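Local coordinates for nitroreductase family protein (Clostridium novyi, PDB 3G14) that probably catalyses flavin-dependent redox reactions as a nitroreductase-family oxidoreductase that most likely works as a homodimer, at the interface of chains A and B. Residues are numbered along the deposited sequence; one frame, centred on the assembly and turned at random. Chains: chain A/B, Nitroreductase family protein.

Contact 1: the interface of chains A and B. Residues chain A 98, 100-101, 144; chain B 96-98, 101-102.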
ATOM      1  N   GLU A  98       5.810  10.122   7.565  1.00 15.50           N
ATOM      2  CA  GLU A  98       4.438  10.608   7.518  1.00 15.29           C
ATOM      3  C   GLU A  98       3.476   9.455   7.390  1.00 15.77           C
ATOM      4  O   GLU A  98       3.324   8.860   6.317  1.00 18.80           O
ATOM      5  CB  GLU A  98       4.236  11.571   6.360  1.00 15.03           C
ATOM      6  CG  GLU A  98       5.051  12.855   6.521  1.00 21.56           C
ATOM      7  CD  GLU A  98       6.363  12.812   5.742  1.00 34.95           C
ATOM      8  OE1 GLU A  98       7.074  11.765   5.742  1.00 39.35           O
ATOM      9  OE2 GLU A  98       6.687  13.849   5.133  1.00 37.96           O
ATOM     10  N   TYR A 100       0.331   9.307   7.272  1.00 19.52           N
ATOM     11  CA  TYR A 100      -0.732   9.510   6.304  1.00 19.57           C
ATOM     12  C   TYR A 100      -0.370   8.954   4.894  1.00 17.81           C
ATOM     13  O   TYR A 100      -1.231   8.370   4.198  1.00 18.19           O
ATOM     14  CB  TYR A 100      -1.172  11.015   6.268  1.00 20.22           C
ATOM     15  CG  TYR A 100      -0.398  11.919   5.315  1.00 17.34           C
ATOM     16  CD1 TYR A 100      -0.765  12.004   3.953  1.00 24.83           C
ATOM     17  CD2 TYR A 100       0.656  12.701   5.751  1.00 21.16           C
ATOM     18  CE1 TYR A 100      -0.076  12.835   3.057  1.00 23.64           C
ATOM     19  CE2 TYR A 100       1.367  13.536   4.864  1.00 22.83           C
ATOM     20  CZ  TYR A 100       0.998  13.593   3.518  1.00 24.38           C
ATOM     21  OH  TYR A 100       1.692  14.402   2.663  1.00 24.44           O
ATOM     22  N   LEU A 101       0.877   9.126   4.457  1.00 15.69           N
ATOM     23  CA  LEU A 101       1.292   8.615   3.149  1.00 17.85           C
ATOM     24  C   LEU A 101       1.276   7.084   3.123  1.00 17.94           C
ATOM     25  O   LEU A 101       0.736   6.498   2.191  1.00 17.33           O
ATOM     26  CB  LEU A 101       2.669   9.146   2.722  1.00 17.44           C
ATOM     27  CG  LEU A 101       2.673  10.630   2.336  1.00 19.92           C
ATOM     28  CD1 LEU A 101       4.110  11.139   2.219  1.00 19.94           C
ATOM     29  CD2 LEU A 101       1.849  10.886   1.054  1.00 21.63           C
ATOM     30  N   ARG A 144      -4.279  16.903   2.144  1.00 16.78           N
ATOM     31  CA  ARG A 144      -3.360  16.549   1.041  1.00 14.26           C
ATOM     32  C   ARG A 144      -4.048  15.638   0.032  1.00 16.82           C
ATOM     33  O   ARG A 144      -4.758  14.722   0.424  1.00 16.46           O
ATOM     34  CB  ARG A 144      -2.098  15.838   1.548  1.00 19.02           C
ATOM     35  CG  ARG A 144      -1.250  16.595   2.536  1.00 22.95           C
ATOM     36  CD  ARG A 144      -0.780  17.956   2.046  1.00 26.61           C
ATOM     37  NE  ARG A 144      -0.085  17.909   0.745  1.00 30.02           N
ATOM     38  CZ  ARG A 144       1.192  17.564   0.553  1.00 32.58           C
ATOM     39  NH1 ARG A 144       1.975  17.227   1.571  1.00 34.12           N
ATOM     40  NH2 ARG A 144       1.696  17.563  -0.677  1.00 26.47           N
TER
ATOM     41  N   GLY B  96       5.145  17.332  -3.479  1.00 15.91           N
ATOM     42  CA  GLY B  96       5.228  17.485  -2.028  1.00 16.87           C
ATOM     43  C   GLY B  96       5.122  16.228  -1.181  1.00 20.73           C
ATOM     44  O   GLY B  96       4.952  16.319   0.045  1.00 20.13           O
ATOM     45  N   LYS B  97       5.233  15.054  -1.808  1.00 19.03           N
ATOM     46  CA  LYS B  97       5.100  13.781  -1.122  1.00 19.28           C
ATOM     47  C   LYS B  97       6.359  12.930  -1.359  1.00 17.33           C
ATOM     48  O   LYS B  97       6.878  12.870  -2.478  1.00 15.76           O
ATOM     49  CB  LYS B  97       3.920  12.990  -1.676  1.00 18.21           C
ATOM     50  CG  LYS B  97       2.590  13.744  -1.670  1.00 17.90           C
ATOM     51  CD  LYS B  97       1.510  13.059  -2.548  1.00 19.55           C
ATOM     52  CE  LYS B  97       1.796  13.184  -4.062  1.00 15.87           C
ATOM     53  NZ  LYS B  97       0.551  13.405  -4.873  1.00 13.81           N
ATOM     54  N   GLU B  98       6.830  12.284  -0.303  1.00 17.98           N
ATOM     55  CA  GLU B  98       7.914  11.306  -0.400  1.00 18.60           C
ATOM     56  C   GLU B  98       7.452  10.027  -1.067  1.00 16.39           C
ATOM     57  O   GLU B  98       6.809   9.164  -0.451  1.00 20.25           O
ATOM     58  CB  GLU B  98       8.496  10.971   0.966  1.00 19.23           C
ATOM     59  CG  GLU B  98       9.101  12.175   1.624  1.00 19.57           C
ATOM     60  CD  GLU B  98       8.146  12.795   2.622  1.00 33.32           C
ATOM     61  OE1 GLU B  98       6.903  12.830   2.363  1.00 34.14           O
ATOM     62  OE2 GLU B  98       8.650  13.251   3.671  1.00 35.79           O
ATOM     63  N   LEU B 101       7.808   6.444   0.501  1.00 14.69           N
ATOM     64  CA  LEU B 101       6.842   6.025   1.493  1.00 17.17           C
ATOM     65  C   LEU B 101       5.606   5.406   0.819  1.00 19.80           C
ATOM     66  O   LEU B 101       5.170   4.310   1.192  1.00 17.60           O
ATOM     67  CB  LEU B 101       6.451   7.171   2.421  1.00 16.93           C
ATOM     68  CG  LEU B 101       7.519   7.496   3.467  1.00 22.13           C
ATOM     69  CD1 LEU B 101       7.189   8.802   4.213  1.00 21.59           C
ATOM     70  CD2 LEU B 101       7.776   6.284   4.437  1.00 24.92           C
ATOM     71  N   ILE B 102       5.097   6.069  -0.216  1.00 16.81           N
ATOM     72  CA  ILE B 102       3.958   5.538  -0.948  1.00 15.82           C
ATOM     73  C   ILE B 102       4.276   4.162  -1.557  1.00 15.48           C
ATOM     74  O   ILE B 102       3.555   3.187  -1.363  1.00 16.42           O
ATOM     75  CB  ILE B 102       3.517   6.500  -2.080  1.00 13.03           C
ATOM     76  CG1 ILE B 102       2.971   7.806  -1.462  1.00 15.29           C
ATOM     77  CG2 ILE B 102       2.502   5.764  -3.019  1.00 15.19           C
ATOM     78  CD1 ILE B 102       2.561   8.921  -2.467  1.00 19.65           C
TER
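A:Leu101 lays its methyl CD2 in a corner formed by B:Lys97 and B:Ile102. A:Leu101 CD2 lies 4.0 Å from CG of B:Lys97, whose aliphatic stem crosses the leucine at about a right angle, and 4.1 Å from CD1 of B:Ile102. On its own side the leucine is backed by the ring of A:Tyr100, which offers a face to CG near the rim. With A:Leu101 CG anti to the carbonyl carbon (chi1 -72°), the fork points at chain B and its methyls take different partners: A:Leu101 CD1 turns to the carboxylate of B:Glu98, 3.3 Å from OE1. The twin contact puts B:Leu101 CD1 against A:Glu98 OE1, so each glutamate head has a leucine methyl of the opposite subunit at its flank.

Beside these methyls the two carboxylates meet, their planes almost perpendicular (89°). A:Glu98 OE2 is only 2.5 Å from B:Glu98 OE2, a separation that suggests a shared proton and a short hydrogen bond, although hydrogens are not seen. A bend at chi2 (98° in both copies) swings each head round to this meeting point. Farther out, A:Arg144, kinked at chi2 and chi3, brings its guanidinium edge to the backbone of B:Gly96; the bond from NH1 to the glycine O is weak at 3.5 Å. The patch ties the start of helix 99-117 and strand 97-98 of both subunits together across the two-fold axis, and so is likely to stabilise the dimer usual in this family.

Contact 2: the interface of chains A and B. Residues chain A 33, 36-37, 110; chain B 5, 8-9, 11.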
HETATM    1  N   MSE A  33     -13.373  -2.940   0.349  1.00 17.92           N
HETATM    2  CA  MSE A  33     -12.026  -3.505   0.403  1.00 17.97           C
HETATM    3  C   MSE A  33     -10.998  -2.493   0.969  1.00 16.50           C
HETATM    4  O   MSE A  33     -10.156  -2.840   1.800  1.00 15.85           O
HETATM    5  CB  MSE A  33     -11.635  -4.074  -0.965  1.00 18.19           C
HETATM    6  CG  MSE A  33     -12.362  -5.434  -1.239  1.00 13.68           C
HETATM    7 SE   MSE A  33     -12.062  -5.845  -3.068  0.75 31.61          SE
HETATM    8  CE  MSE A  33     -13.664  -6.926  -3.526  1.00 27.27           C
ATOM      9  N   ARG A  36     -11.369  -2.047   4.791  1.00 17.37           N
ATOM     10  CA  ARG A  36     -10.797  -3.168   5.549  1.00 17.96           C
ATOM     11  C   ARG A  36      -9.246  -3.123   5.567  1.00 18.80           C
ATOM     12  O   ARG A  36      -8.599  -4.031   6.076  1.00 19.46           O
ATOM     13  CB  ARG A  36     -11.291  -4.467   4.936  1.00 19.92           C
ATOM     14  CG  ARG A  36     -12.799  -4.702   5.123  1.00 18.05           C
ATOM     15  CD  ARG A  36     -13.220  -5.930   4.328  1.00 21.71           C
ATOM     16  NE  ARG A  36     -14.674  -6.102   4.312  1.00 23.95           N
ATOM     17  CZ  ARG A  36     -15.370  -6.791   5.210  1.00 28.64           C
ATOM     18  NH1 ARG A  36     -14.775  -7.420   6.192  1.00 27.58           N
ATOM     19  NH2 ARG A  36     -16.686  -6.872   5.105  1.00 32.89           N
ATOM     20  N   ALA A  37      -8.668  -2.068   4.992  1.00 17.81           N
ATOM     21  CA  ALA A  37      -7.200  -1.893   4.974  1.00 17.68           C
ATOM     22  C   ALA A  37      -6.671  -1.666   6.398  1.00 17.23           C
ATOM     23  O   ALA A  37      -7.352  -1.039   7.228  1.00 16.01           O
ATOM     24  CB  ALA A  37      -6.831  -0.741   4.095  1.00 16.09           C
ATOM     25  N   HIS A 110      -5.625  -1.247  -2.065  1.00 14.62           N
ATOM     26  CA  HIS A 110      -6.837  -2.069  -1.918  1.00 14.49           C
ATOM     27  C   HIS A 110      -7.902  -1.679  -3.008  1.00 15.34           C
ATOM     28  O   HIS A 110      -8.544  -2.563  -3.581  1.00 15.97           O
ATOM     29  CB  HIS A 110      -7.398  -1.973  -0.504  1.00 15.09           C
ATOM     30  CG  HIS A 110      -6.671  -2.791   0.514  1.00 15.04           C
ATOM     31  ND1 HIS A 110      -7.330  -3.488   1.495  1.00 15.22           N
ATOM     32  CD2 HIS A 110      -5.349  -3.040   0.707  1.00 15.80           C
ATOM     33  CE1 HIS A 110      -6.453  -4.132   2.249  1.00 16.01           C
ATOM     34  NE2 HIS A 110      -5.243  -3.870   1.801  1.00 12.72           N
TER
ATOM     35  N   TYR B   5     -11.367 -11.453  -2.546  1.00 17.98           N
ATOM     36  CA  TYR B   5     -12.102 -10.734  -1.508  1.00 19.31           C
ATOM     37  C   TYR B   5     -11.982 -11.441  -0.139  1.00 19.87           C
ATOM     38  O   TYR B   5     -11.843 -10.784   0.907  1.00 19.04           O
ATOM     39  CB  TYR B   5     -13.562 -10.559  -1.943  1.00 21.07           C
ATOM     40  CG  TYR B   5     -14.377  -9.499  -1.216  1.00 26.35           C
ATOM     41  CD1 TYR B   5     -13.783  -8.436  -0.513  1.00 27.76           C
ATOM     42  CD2 TYR B   5     -15.764  -9.527  -1.289  1.00 34.47           C
ATOM     43  CE1 TYR B   5     -14.566  -7.446   0.120  1.00 24.92           C
ATOM     44  CE2 TYR B   5     -16.546  -8.560  -0.669  1.00 41.95           C
ATOM     45  CZ  TYR B   5     -15.949  -7.524   0.033  1.00 37.63           C
ATOM     46  OH  TYR B   5     -16.782  -6.607   0.636  1.00 35.73           O
ATOM     47  N   ILE B   8      -8.865 -10.299   1.512  1.00 14.37           N
ATOM     48  CA  ILE B   8      -9.001  -8.965   2.099  1.00 15.46           C
ATOM     49  C   ILE B   8      -9.730  -9.055   3.447  1.00 16.16           C
ATOM     50  O   ILE B   8      -9.354  -8.375   4.391  1.00 16.73           O
ATOM     51  CB  ILE B   8      -9.791  -8.011   1.138  1.00 16.93           C
ATOM     52  CG1 ILE B   8      -9.046  -7.932  -0.203  1.00 18.45           C
ATOM     53  CG2 ILE B   8     -10.054  -6.617   1.812  1.00 14.67           C
ATOM     54  CD1 ILE B   8      -7.631  -7.281  -0.166  1.00 17.33           C
ATOM     55  N   LYS B   9     -10.791  -9.870   3.482  1.00 13.70           N
ATOM     56  CA  LYS B   9     -11.609 -10.046   4.669  1.00 16.14           C
ATOM     57  C   LYS B   9     -10.877 -10.773   5.768  1.00 16.16           C
ATOM     58  O   LYS B   9     -11.098 -10.478   6.948  1.00 19.51           O
ATOM     59  CB  LYS B   9     -12.914 -10.779   4.350  1.00 14.27           C
ATOM     60  CG  LYS B   9     -13.899  -9.951   3.558  1.00 17.90           C
ATOM     61  CD  LYS B   9     -15.167 -10.718   3.303  1.00 22.02           C
ATOM     62  CE  LYS B   9     -15.998 -10.027   2.270  1.00 27.06           C
ATOM     63  NZ  LYS B   9     -17.293 -10.746   2.042  1.00 35.46           N
ATOM     64  N   ARG B  11      -7.567 -10.906   6.384  1.00 17.66           N
ATOM     65  CA  ARG B  11      -6.383 -10.241   6.895  1.00 19.63           C
ATOM     66  C   ARG B  11      -6.673  -9.586   8.237  1.00 18.56           C
ATOM     67  O   ARG B  11      -7.599  -8.812   8.356  1.00 20.62           O
ATOM     68  CB  ARG B  11      -5.868  -9.167   5.933  1.00 21.27           C
ATOM     69  CG  ARG B  11      -4.543  -8.549   6.389  1.00 18.84           C
ATOM     70  CD  ARG B  11      -4.466  -7.060   6.100  1.00 18.62           C
ATOM     71  NE  ARG B  11      -5.608  -6.311   6.589  1.00 16.70           N
ATOM     72  CZ  ARG B  11      -5.803  -5.924   7.852  1.00 22.93           C
ATOM     73  NH1 ARG B  11      -4.936  -6.228   8.835  1.00 18.95           N
ATOM     74  NH2 ARG B  11      -6.899  -5.230   8.129  1.00 22.99           N
TER
HETATM   75  O   HOH W   1      -7.639  -6.189   4.521  1.00 14.49           O
HETATM   76  O   HOH W   2     -12.185  -7.556   7.450  1.00 34.40           O
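A:Met33, a selenomethionine, meets B:Tyr5 across a ring face. A:Met33 CE, the terminal methyl, sits 3.7 Å from the centroid of the B:Tyr5 ring, a CH-pi contact, while A:Met33 CG comes to 3.3 Å from B:Tyr5 CE1 at the rim. The chain runs extended beyond CG, which lets it reach along the ring with both carbons. The other face of the ring carries CE of B:Lys9 from the same helix, so the tyrosine is sandwiched.

B:Ile8 adds a further apolar wedge through two branches. CG2 packs against both A:Met33 CA and A:Arg36 CB, and CD1 lies over one face of the A:His110 imidazole, near its rim, with A:Ala37 CB on the opposite face. The imidazole is held in place by its ND1, which donates to A:Met33 O at 2.9 Å from above the carbonyl plane.

A direct hydrogen bond crosses from B:Arg11 NH2 to A:Arg36 O, 2.9 Å and fairly straight (162° at H). The acceptor lies in the guanidinium plane, and the donor is tilted 24° from the carbonyl plane. Bends at chi2 and chi3 curl the arginine back to this carbonyl. Water 1 bridges the same oxygen to B:Ile8 O and B:Arg11 NE; water 2 joins A:Arg36 NH1 to B:Lys9 O. The A:Arg36 guanidinium, meanwhile, is laid by its extended chain with one face on B:Lys9, whose CG approaches its CZ to 3.9 Å.

About 22 Å separates the C-alpha centres of contact 1 and contact 2, yet helix 99-117 of chain A serves both: its first turn carries A:Leu101 into contact 1, and A:His110, farther along, faces contact 2. Contact 1 brings like elements of the two chains together near the two-fold axis, whereas contact 2 sets the N-terminal helix 4-10 of chain B against the end of helix 24-35 of chain A. Because each patch has its twin with the chains exchanged, the subunits are fastened at several spaced points, consistent with the homodimer typical of nitroreductases.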